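Local structure of NAD-dependent epimerase/dehydratase (Methylobacillus flagellatus KT, 3GPI) at residues N215-W226 / L261-G271. The protein is of unknown function but belongs to the NAD-dependent epimerase/dehydratase family and probably binds a nicotinamide adenine dinucleotide cofactor through its Rossmann-type fold. Residues are numbered along the deposited sequence; the frame is centred on the assembly and turned at random. Where two conformers were deposited one is given.
Sequences NQPLPVHDLLRW and LIYPDYVSGYG. With EDO (1,2-ethanediol), chain B.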
loop_
_atom_site.group_PDB
_atom_site.type_symbol
_atom_site.label_atom_id
_atom_site.label_comp_id
_atom_site.label_asym_id
_atom_site.label_seq_id
_atom_site.Cartn_x
_atom_site.Cartn_y
_atom_site.Cartn_z
ATOM N N ASN A 215 13.859 -2.857 -0.152
ATOM C CA ASN A 215 15.004 -3.588 0.399
ATOM C C ASN A 215 15.725 -2.912 1.554
ATOM O O ASN A 215 16.564 -3.580 2.209
ATOM C CB ASN A 215 16.059 -3.786 -0.699
ATOM C CG ASN A 215 15.614 -4.696 -1.812
ATOM O OD1 ASN A 215 14.759 -5.547 -1.683
ATOM N ND2 ASN A 215 16.285 -4.530 -2.927
ATOM N N GLN A 216 15.466 -1.622 1.823
ATOM C CA GLN A 216 16.356 -0.900 2.753
ATOM C C GLN A 216 15.620 -0.021 3.736
ATOM O O GLN A 216 15.470 1.165 3.494
ATOM C CB GLN A 216 17.383 -0.052 1.986
ATOM C CG GLN A 216 18.425 -0.891 1.195
ATOM C CD GLN A 216 19.605 -0.070 0.715
ATOM O OE1 GLN A 216 20.179 0.706 1.457
ATOM N NE2 GLN A 216 19.986 -0.239 -0.563
ATOM N N PRO A 217 15.208 -0.575 4.869
ATOM C CA PRO A 217 14.759 0.294 5.953
ATOM C C PRO A 217 15.946 1.153 6.400
ATOM O O PRO A 217 17.097 0.746 6.329
ATOM C CB PRO A 217 14.357 -0.685 7.065
ATOM C CG PRO A 217 14.673 -2.058 6.594
ATOM C CD PRO A 217 15.297 -1.996 5.250
ATOM N N LEU A 218 15.653 2.340 6.904
ATOM C CA LEU A 218 16.740 3.147 7.463
ATOM C C LEU A 218 16.196 4.051 8.537
ATOM O O LEU A 218 15.002 4.354 8.574
ATOM C CB LEU A 218 17.554 3.955 6.404
ATOM C CG LEU A 218 16.876 5.188 5.789
ATOM C CD1 LEU A 218 17.865 5.886 4.785
ATOM C CD2 LEU A 218 15.617 4.805 5.035
ATOM N N PRO A 219 17.081 4.494 9.427
ATOM C CA PRO A 219 16.646 5.436 10.442
ATOM C C PRO A 219 16.218 6.747 9.785
ATOM O O PRO A 219 16.843 7.176 8.795
ATOM C CB PRO A 219 17.929 5.667 11.266
ATOM C CG PRO A 219 18.749 4.435 11.061
ATOM C CD PRO A 219 18.488 4.115 9.590
ATOM N N VAL A 220 15.195 7.381 10.339
ATOM C CA VAL A 220 14.583 8.550 9.697
ATOM C C VAL A 220 15.621 9.681 9.492
ATOM O O VAL A 220 15.594 10.380 8.500
ATOM C CB VAL A 220 13.303 9.026 10.444
ATOM C CG1 VAL A 220 13.627 9.617 11.840
ATOM C CG2 VAL A 220 12.487 9.978 9.608
ATOM N N HIS A 221 16.545 9.842 10.431
ATOM C CA HIS A 221 17.547 10.885 10.258
ATOM C C HIS A 221 18.498 10.622 9.123
ATOM O O HIS A 221 18.968 11.554 8.501
ATOM C CB HIS A 221 18.327 11.149 11.578
ATOM C CG HIS A 221 17.579 12.026 12.534
ATOM N ND1 HIS A 221 17.925 13.345 12.735
ATOM C CD2 HIS A 221 16.490 11.786 13.315
ATOM C CE1 HIS A 221 17.080 13.877 13.604
ATOM N NE2 HIS A 221 16.206 12.958 13.973
ATOM N N ASP A 222 18.781 9.355 8.837
ATOM C CA ASP A 222 19.620 9.087 7.686
ATOM C C ASP A 222 18.899 9.439 6.388
ATOM O O ASP A 222 19.509 9.960 5.455
ATOM C CB ASP A 222 20.046 7.619 7.639
ATOM C CG ASP A 222 21.083 7.258 8.696
ATOM O OD1 ASP A 222 21.622 8.158 9.374
ATOM O OD2 ASP A 222 21.319 6.049 8.819
ATOM N N LEU A 223 17.605 9.171 6.315
ATOM C CA LEU A 223 16.841 9.511 5.125
ATOM C C LEU A 223 16.745 11.029 4.981
ATOM O O LEU A 223 16.971 11.551 3.897
ATOM C CB LEU A 223 15.440 8.889 5.229
ATOM C CG LEU A 223 14.524 9.248 4.069
ATOM C CD1 LEU A 223 15.089 8.809 2.694
ATOM C CD2 LEU A 223 13.155 8.639 4.249
ATOM N N LEU A 224 16.449 11.715 6.079
ATOM C CA LEU A 224 16.315 13.178 6.047
ATOM C C LEU A 224 17.631 13.834 5.658
ATOM O O LEU A 224 17.606 14.733 4.840
ATOM C CB LEU A 224 15.786 13.691 7.376
ATOM C CG LEU A 224 14.344 13.367 7.677
ATOM C CD1 LEU A 224 14.091 13.584 9.181
ATOM C CD2 LEU A 224 13.389 14.200 6.793
ATOM N N ARG A 225 18.759 13.349 6.187
ATOM C CA ARG A 225 20.043 13.938 5.801
ATOM C C ARG A 225 20.369 13.663 4.347
ATOM O O ARG A 225 20.902 14.534 3.687
ATOM C CB ARG A 225 21.152 13.424 6.702
ATOM C CG ARG A 225 21.123 14.037 8.087
ATOM C CD ARG A 225 22.225 13.451 8.897
ATOM N NE ARG A 225 22.350 14.137 10.167
ATOM C CZ ARG A 225 23.506 14.227 10.816
ATOM N NH1 ARG A 225 24.623 13.726 10.280
ATOM N NH2 ARG A 225 23.527 14.846 11.989
ATOM N N TRP A 226 20.057 12.455 3.850
ATOM C CA TRP A 226 20.351 12.119 2.444
ATOM C C TRP A 226 19.517 13.058 1.553
ATOM O O TRP A 226 20.009 13.624 0.541
ATOM C CB TRP A 226 19.967 10.625 2.230
ATOM C CG TRP A 226 20.356 10.089 0.845
ATOM C CD1 TRP A 226 21.511 9.425 0.531
ATOM C CD2 TRP A 226 19.589 10.153 -0.352
ATOM N NE1 TRP A 226 21.510 9.083 -0.790
ATOM C CE2 TRP A 226 20.341 9.511 -1.360
ATOM C CE3 TRP A 226 18.329 10.662 -0.673
ATOM C CZ2 TRP A 226 19.879 9.384 -2.681
ATOM C CZ3 TRP A 226 17.855 10.530 -1.985
ATOM C CH2 TRP A 226 18.650 9.907 -2.980
ATOM N N LEU A 261 11.640 -5.274 -8.003
ATOM C CA LEU A 261 11.362 -3.893 -7.653
ATOM C C LEU A 261 11.849 -2.886 -8.688
ATOM O O LEU A 261 12.999 -2.951 -9.162
ATOM C CB LEU A 261 11.993 -3.577 -6.299
ATOM C CG LEU A 261 11.343 -4.242 -5.084
ATOM C CD1 LEU A 261 12.332 -4.377 -3.923
ATOM C CD2 LEU A 261 10.037 -3.551 -4.625
ATOM N N ILE A 262 10.974 -1.953 -9.016
ATOM C CA ILE A 262 11.337 -0.817 -9.874
ATOM C C ILE A 262 12.293 0.099 -9.104
ATOM O O ILE A 262 13.266 0.599 -9.662
ATOM C CB ILE A 262 10.094 -0.012 -10.275
ATOM C CG1 ILE A 262 9.102 -0.900 -11.045
ATOM C CG2 ILE A 262 10.458 1.227 -11.135
ATOM C CD1 ILE A 262 7.729 -0.270 -11.156
ATOM N N TYR A 263 11.995 0.328 -7.821
ATOM C CA TYR A 263 12.769 1.206 -6.959
ATOM C C TYR A 263 13.181 0.398 -5.765
ATOM O O TYR A 263 12.490 0.397 -4.739
ATOM C CB TYR A 263 11.929 2.408 -6.520
ATOM C CG TYR A 263 11.384 3.187 -7.668
ATOM C CD1 TYR A 263 12.219 4.049 -8.396
ATOM C CD2 TYR A 263 10.057 3.075 -8.036
ATOM C CE1 TYR A 263 11.718 4.790 -9.461
ATOM C CE2 TYR A 263 9.551 3.794 -9.121
ATOM C CZ TYR A 263 10.385 4.653 -9.810
ATOM O OH TYR A 263 9.835 5.355 -10.868
ATOM N N PRO A 264 14.307 -0.318 -5.874
ATOM C CA PRO A 264 14.697 -1.278 -4.821
ATOM C C PRO A 264 14.916 -0.608 -3.466
ATOM O O PRO A 264 14.800 -1.264 -2.451
ATOM C CB PRO A 264 15.965 -1.942 -5.377
ATOM C CG PRO A 264 15.989 -1.640 -6.831
ATOM C CD PRO A 264 15.189 -0.391 -7.061
ATOM N N ASP A 265 15.254 0.682 -3.454
ATOM C CA ASP A 265 15.561 1.364 -2.201
ATOM C C ASP A 265 15.305 2.857 -2.389
ATOM O O ASP A 265 15.010 3.325 -3.507
ATOM C CB ASP A 265 17.006 1.076 -1.795
ATOM C CG ASP A 265 17.958 1.360 -2.915
ATOM O OD1 ASP A 265 17.981 2.505 -3.366
ATOM O OD2 ASP A 265 18.601 0.411 -3.413
ATOM N N TYR A 266 15.438 3.617 -1.304
ATOM C CA TYR A 266 15.124 5.036 -1.284
ATOM C C TYR A 266 16.014 5.852 -2.239
ATOM O O TYR A 266 15.592 6.896 -2.724
ATOM C CB TYR A 266 15.258 5.555 0.169
ATOM C CG TYR A 266 16.712 5.622 0.624
ATOM C CD1 TYR A 266 17.396 6.831 0.589
ATOM C CD2 TYR A 266 17.374 4.484 1.111
ATOM C CE1 TYR A 266 18.716 6.930 1.009
ATOM C CE2 TYR A 266 18.719 4.558 1.522
ATOM C CZ TYR A 266 19.358 5.794 1.494
ATOM O OH TYR A 266 20.668 5.882 1.921
ATOM N N VAL A 267 17.225 5.374 -2.473
ATOM C CA VAL A 267 18.160 6.082 -3.389
ATOM C C VAL A 267 17.561 6.164 -4.796
ATOM O O VAL A 267 17.526 7.246 -5.407
ATOM C CB VAL A 267 19.527 5.403 -3.419
ATOM C CG1 VAL A 267 20.457 6.002 -4.479
ATOM C CG2 VAL A 267 20.206 5.536 -2.034
ATOM N N SER A 268 17.026 5.037 -5.275
ATOM C CA SER A 268 16.360 4.965 -6.574
ATOM C C SER A 268 15.055 5.761 -6.614
ATOM O O SER A 268 14.794 6.571 -7.520
ATOM C CB SER A 268 16.081 3.493 -6.901
ATOM O OG SER A 268 17.315 2.819 -7.011
ATOM N N GLY A 269 14.181 5.506 -5.637
ATOM C CA GLY A 269 12.887 6.119 -5.618
ATOM C C GLY A 269 12.937 7.621 -5.403
ATOM O O GLY A 269 12.315 8.385 -6.158
ATOM N N TYR A 270 13.633 8.052 -4.358
ATOM C CA TYR A 270 13.733 9.484 -4.147
ATOM C C TYR A 270 14.605 10.153 -5.197
ATOM O O TYR A 270 14.315 11.283 -5.570
ATOM C CB TYR A 270 14.169 9.814 -2.723
ATOM C CG TYR A 270 13.048 9.694 -1.732
ATOM C CD1 TYR A 270 11.999 10.600 -1.732
ATOM C CD2 TYR A 270 13.016 8.663 -0.802
ATOM C CE1 TYR A 270 10.935 10.513 -0.840
ATOM C CE2 TYR A 270 11.956 8.560 0.126
ATOM C CZ TYR A 270 10.927 9.480 0.100
ATOM O OH TYR A 270 9.891 9.372 0.971
ATOM N N GLY A 271 15.620 9.452 -5.690
ATOM C CA GLY A 271 16.347 9.974 -6.891
ATOM C C GLY A 271 15.371 10.334 -8.031
ATOM O O GLY A 271 15.419 11.453 -8.600
HETATM C C1 EDO B . 8.986 7.375 3.652
HETATM O O1 EDO B . 9.920 7.292 2.630
HETATM C C2 EDO B . 9.661 6.580 4.718
HETATM O O2 EDO B . 9.949 7.507 5.727
HETATM O O HOH W 1 18.474 -2.284 -2.661
HETATM O O HOH W 2 14.584 2.431 1.227
#
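Tyr266 drives its ring edge into one face of the Trp226 indole, a T-shaped pair with planes at 80° and Tyr266 CE1 3.6 Å from Trp226 CG. Across the face of the phenol lies a methyl group, Leu218 CD1, 3.7 Å from the ring centroid in a CH-pi contact, while Val267 CG2 covers the opposite face. This pose follows from a chi1 of 71°, which sets Tyr266 CG between its own backbone N and carbonyl carbon. Further along the indole, Trp226 CZ3 meets Tyr270 CB at 3.8 Å and CZ2 rests on the Val267 methyls; an alanine in place of Trp226 would probably leave the Tyr266 edge without its aromatic partner and open a gap between helices 220-230 and 266-277. Leu223 CD1 approaches the same phenol obliquely, 3.7 Å from Tyr266 CD1. Beyond it, the Tyr270 hydroxyl shares a hydrogen bond with O1 of an ethanediol, probably from the crystallisation liquor, which also bonds to Arg184.

At the loop end the contact turns polar. Asn215 N donates to Pro264 O (3.0 Å, 161°), water joins Asn215 ND2 to Asp265 OD2, and Asn251 engages Asn215 OD1. Asp265 N-caps helix 266-277, its OD1 accepting weak bonds from Val267 N and Ser268 N. Partly buried apolar contacts thus join strand 218-219 and helix 220-230 to helix 266-277, while the directional polar links probably fix how loop 215-217 lies against that helix's start.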